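Local coordinates for alpha-aminoadipate carrier protein lysW (Sulfolobus tokodaii, PDB 3VPB), which carries covalently attached glutamate or alpha-aminoadipate on its C-terminal residue while enzymes convert them to ornithine or lysine, at the interface of chains B and A. Residues are numbered along the deposited sequence; one frame, centred on the assembly and turned at random. Chains: chain A, Alpha-aminoadipate carrier protein lysW; chain B, Putative acetylornithine deacetylase.

The interface of chains B and A. Residues chain B 8-10, 32, 35; chain A 21-22, 24, 34, 36, 45, 54.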
ATOM      1  N   ASP B   8       5.867 -10.518 -19.920  1.00 17.27           N
ATOM      2  CA  ASP B   8       4.556 -10.266 -19.274  1.00 18.55           C
ATOM      3  C   ASP B   8       3.700  -9.339 -20.120  1.00 19.86           C
ATOM      4  O   ASP B   8       2.583  -9.701 -20.559  1.00 21.69           O
ATOM      5  CB  ASP B   8       4.640  -9.834 -17.787  1.00 18.29           C
ATOM      6  CG  ASP B   8       5.537  -8.641 -17.531  1.00 19.52           C
ATOM      7  OD1 ASP B   8       5.741  -8.350 -16.321  1.00 18.99           O
ATOM      8  OD2 ASP B   8       6.069  -8.002 -18.490  1.00 19.93           O
ATOM      9  N   ILE B   9       4.229  -8.154 -20.361  1.00 20.20           N
ATOM     10  CA  ILE B   9       3.650  -7.229 -21.322  1.00 22.64           C
ATOM     11  C   ILE B   9       4.555  -7.275 -22.523  1.00 22.85           C
ATOM     12  O   ILE B   9       5.772  -7.108 -22.380  1.00 23.62           O
ATOM     13  CB  ILE B   9       3.706  -5.769 -20.818  1.00 23.36           C
ATOM     14  CG1 ILE B   9       3.025  -5.606 -19.451  1.00 26.06           C
ATOM     15  CG2 ILE B   9       3.177  -4.791 -21.901  1.00 23.79           C
ATOM     16  CD1 ILE B   9       1.618  -6.073 -19.381  1.00 28.81           C
ATOM     17  N   VAL B  10       3.971  -7.451 -23.702  1.00 22.47           N
ATOM     18  CA  VAL B  10       4.740  -7.513 -24.934  1.00 21.98           C
ATOM     19  C   VAL B  10       4.828  -6.110 -25.570  1.00 22.70           C
ATOM     20  O   VAL B  10       3.870  -5.640 -26.183  1.00 23.43           O
ATOM     21  CB  VAL B  10       4.138  -8.542 -25.910  1.00 21.54           C
ATOM     22  CG1 VAL B  10       4.803  -8.435 -27.295  1.00 20.99           C
ATOM     23  CG2 VAL B  10       4.307  -9.964 -25.355  1.00 21.51           C
ATOM     24  N   ASN B  32       4.532 -16.543 -21.205  1.00 18.20           N
ATOM     25  CA  ASN B  32       4.037 -15.340 -20.539  1.00 18.19           C
ATOM     26  C   ASN B  32       3.887 -15.669 -19.036  1.00 18.35           C
ATOM     27  O   ASN B  32       2.945 -16.381 -18.628  1.00 18.57           O
ATOM     28  CB  ASN B  32       2.724 -14.855 -21.153  1.00 18.18           C
ATOM     29  CG  ASN B  32       2.333 -13.459 -20.675  1.00 18.56           C
ATOM     30  OD1 ASN B  32       2.140 -12.538 -21.472  1.00 20.11           O
ATOM     31  ND2 ASN B  32       2.242 -13.294 -19.381  1.00 17.83           N
ATOM     32  N   GLN B  35       0.827 -15.202 -16.947  1.00 21.26           N
ATOM     33  CA  GLN B  35      -0.241 -16.152 -17.223  1.00 22.87           C
ATOM     34  C   GLN B  35       0.082 -17.584 -16.784  1.00 22.41           C
ATOM     35  O   GLN B  35      -0.804 -18.305 -16.326  1.00 23.16           O
ATOM     36  CB  GLN B  35      -0.638 -16.090 -18.704  1.00 23.58           C
ATOM     37  CG  GLN B  35      -0.980 -14.659 -19.164  1.00 25.76           C
ATOM     38  CD  GLN B  35      -1.242 -14.518 -20.651  1.00 30.96           C
ATOM     39  OE1 GLN B  35      -1.685 -13.458 -21.097  1.00 33.00           O
ATOM     40  NE2 GLN B  35      -0.964 -15.570 -21.427  1.00 30.53           N
TER
ATOM     41  N   PRO A  21      -0.381 -11.958 -28.541  1.00 37.36           N
ATOM     42  CA  PRO A  21      -0.834 -12.113 -27.157  1.00 35.91           C
ATOM     43  C   PRO A  21       0.115 -11.431 -26.162  1.00 34.88           C
ATOM     44  O   PRO A  21       1.325 -11.645 -26.225  1.00 34.42           O
ATOM     45  CB  PRO A  21      -0.830 -13.635 -26.954  1.00 35.91           C
ATOM     46  CG  PRO A  21      -0.763 -14.243 -28.336  1.00 36.47           C
ATOM     47  CD  PRO A  21      -0.696 -13.149 -29.351  1.00 37.22           C
ATOM     48  N   GLY A  22      -0.439 -10.597 -25.280  1.00 33.10           N
ATOM     49  CA  GLY A  22       0.335  -9.860 -24.269  1.00 32.33           C
ATOM     50  C   GLY A  22       0.520  -8.378 -24.582  1.00 31.07           C
ATOM     51  O   GLY A  22       0.981  -7.615 -23.736  1.00 31.12           O
ATOM     52  N   ILE A  24      -0.616  -4.465 -25.439  1.00 30.51           N
ATOM     53  CA  ILE A  24      -1.574  -3.552 -24.834  1.00 31.64           C
ATOM     54  C   ILE A  24      -2.288  -2.752 -25.912  1.00 32.07           C
ATOM     55  O   ILE A  24      -1.645  -2.281 -26.864  1.00 32.50           O
ATOM     56  CB  ILE A  24      -0.849  -2.566 -23.884  1.00 31.70           C
ATOM     57  CG1 ILE A  24      -0.181  -3.310 -22.724  1.00 32.15           C
ATOM     58  CG2 ILE A  24      -1.800  -1.487 -23.369  1.00 32.28           C
ATOM     59  CD1 ILE A  24      -1.079  -4.246 -21.951  1.00 32.22           C
ATOM     60  N   GLU A  34      -5.337  -5.789 -22.516  1.00 26.29           N
ATOM     61  CA  GLU A  34      -4.270  -6.681 -22.941  1.00 26.39           C
ATOM     62  C   GLU A  34      -4.857  -7.744 -23.850  1.00 25.56           C
ATOM     63  O   GLU A  34      -5.907  -8.307 -23.544  1.00 25.31           O
ATOM     64  CB  GLU A  34      -3.657  -7.352 -21.722  1.00 26.91           C
ATOM     65  CG  GLU A  34      -2.304  -7.993 -21.963  1.00 30.74           C
ATOM     66  CD  GLU A  34      -1.458  -7.988 -20.695  1.00 37.13           C
ATOM     67  OE1 GLU A  34      -0.217  -8.087 -20.810  1.00 40.21           O
ATOM     68  OE2 GLU A  34      -2.040  -7.882 -19.579  1.00 41.05           O
ATOM     69  N   TYR A  36      -4.967 -11.541 -25.199  1.00 25.13           N
ATOM     70  CA  TYR A  36      -4.559 -12.862 -24.732  1.00 25.64           C
ATOM     71  C   TYR A  36      -5.201 -13.933 -25.607  1.00 26.65           C
ATOM     72  O   TYR A  36      -6.113 -13.648 -26.382  1.00 24.64           O
ATOM     73  CB  TYR A  36      -4.892 -13.064 -23.239  1.00 25.38           C
ATOM     74  CG  TYR A  36      -6.360 -13.237 -22.915  1.00 25.87           C
ATOM     75  CD1 TYR A  36      -6.893 -14.507 -22.648  1.00 26.33           C
ATOM     76  CD2 TYR A  36      -7.215 -12.138 -22.851  1.00 26.04           C
ATOM     77  CE1 TYR A  36      -8.247 -14.673 -22.339  1.00 25.86           C
ATOM     78  CE2 TYR A  36      -8.567 -12.292 -22.530  1.00 27.04           C
ATOM     79  CZ  TYR A  36      -9.071 -13.565 -22.278  1.00 26.36           C
ATOM     80  OH  TYR A  36     -10.400 -13.729 -21.985  1.00 27.66           O
ATOM     81  N   ARG A  45      -8.628  -8.587 -22.179  1.00 25.83           N
ATOM     82  CA  ARG A  45      -9.011  -8.318 -20.789  1.00 26.62           C
ATOM     83  C   ARG A  45      -8.346  -7.045 -20.263  1.00 26.28           C
ATOM     84  O   ARG A  45      -7.445  -6.505 -20.900  1.00 25.28           O
ATOM     85  CB  ARG A  45      -8.731  -9.523 -19.888  1.00 26.99           C
ATOM     86  CG  ARG A  45      -7.300  -9.971 -19.897  1.00 28.61           C
ATOM     87  CD  ARG A  45      -7.032 -10.940 -18.765  1.00 34.27           C
ATOM     88  NE  ARG A  45      -5.731 -11.557 -18.971  1.00 35.63           N
ATOM     89  CZ  ARG A  45      -5.550 -12.837 -19.297  1.00 38.47           C
ATOM     90  NH1 ARG A  45      -6.587 -13.666 -19.416  1.00 38.46           N
ATOM     91  NH2 ARG A  45      -4.321 -13.294 -19.484  1.00 38.48           N
ATOM     92  N   TRP A  54       7.922  -1.673 -12.013  1.00 21.68           N
ATOM     93  CA  TRP A  54       7.862  -1.700 -13.490  1.00 23.21           C
ATOM     94  C   TRP A  54       8.919  -0.862 -14.194  1.00 24.27           C
ATOM     95  O   TRP A  54       9.178   0.276 -13.819  1.00 24.43           O
ATOM     96  CB  TRP A  54       6.491  -1.236 -13.987  1.00 23.07           C
ATOM     97  CG  TRP A  54       5.440  -2.284 -13.931  1.00 23.47           C
ATOM     98  CD1 TRP A  54       5.340  -3.311 -13.019  1.00 23.24           C
ATOM     99  CD2 TRP A  54       4.324  -2.425 -14.816  1.00 24.90           C
ATOM    100  NE1 TRP A  54       4.228  -4.072 -13.287  1.00 23.11           N
ATOM    101  CE2 TRP A  54       3.589  -3.557 -14.384  1.00 25.07           C
ATOM    102  CE3 TRP A  54       3.874  -1.708 -15.940  1.00 27.87           C
ATOM    103  CZ2 TRP A  54       2.427  -3.993 -15.041  1.00 27.62           C
ATOM    104  CZ3 TRP A  54       2.720  -2.144 -16.591  1.00 27.92           C
ATOM    105  CH2 TRP A  54       2.014  -3.276 -16.136  1.00 29.25           C
TER
HETATM  106  O   HOH W   1       2.034  -3.292 -25.767  1.00 28.16           O
HETATM  107  O   HOH W   2       2.526 -13.583 -24.458  1.00 34.59           O
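The loop after strand 2-7 of chain B, the end of strand 27-32 and the loop that follows it meet the A:Pro21-A:Gly22 loop, strands 24-26, 32-38 and 41-46 and the C-terminal tail of chain A. Chain A is the zinc-ribbon carrier LysW. Chain B is ArgX, a RimK-family ATP-grasp ligase that joins the amino group of glutamate to the gamma-carboxyl of the C-terminal glutamate of LysW. This patch docks the globular carrier. A:Trp54 lies in the EDWGE motif at the LysW C-terminus, whose last residue receives the substrate.

B:Ile9 is the apolar centre. Its CG1 lies beside the backbone N (chi1 -56°) and its CG2 is anti to that N. The two branches therefore reach different partners. B:Ile9 CG2 packs obliquely on A:Ile24 CG1 at 3.8 Å. The B:Ile9 and A:Glu34 side chains cross at about a right angle, with B:Ile9 CD1 3.9 Å from the carboxylate carbon A:Glu34 CD. B:Ile9 CG1 meets the ring corner A:Trp54 CH2 at 4.2 Å. An alanine at B:Ile9 would remove both branches and would probably loosen the packing against A:Ile24, A:Glu34 and A:Trp54.

The main chain next to B:Ile9 makes a direct hydrogen bond across the interface. B:Val10 N donates to A:Gly22 O at 3.0 Å, nearly straight (176° at H). The donor stands above the carbonyl plane. B:Val10 CG2 sits over the loop, 3.5 Å from A:Pro21 O. On the ligase side, B:Ile9 N donates a hydrogen bond to the carboxylate B:Asp8 OD2 at 2.6 Å, from above the carboxylate plane, which is likely to steady the loop.

Two waters extend the polar contact. One links B:Val10 O to A:Ile24 N. The other links B:Asn32 OD1 to A:Pro21 O.

At one margin, extended B:Gln35 meets the edge of the A:Arg45 guanidinium. B:Gln35 OE1 lies 3.1 Å from A:Arg45 NH2, but the N-H points away. The B:Gln35 amide and A:Arg45 guanidinium planes stand 82° apart. A:Tyr36 supports this guanidinium from one face, with A:Arg45 NH1 over its ring centre.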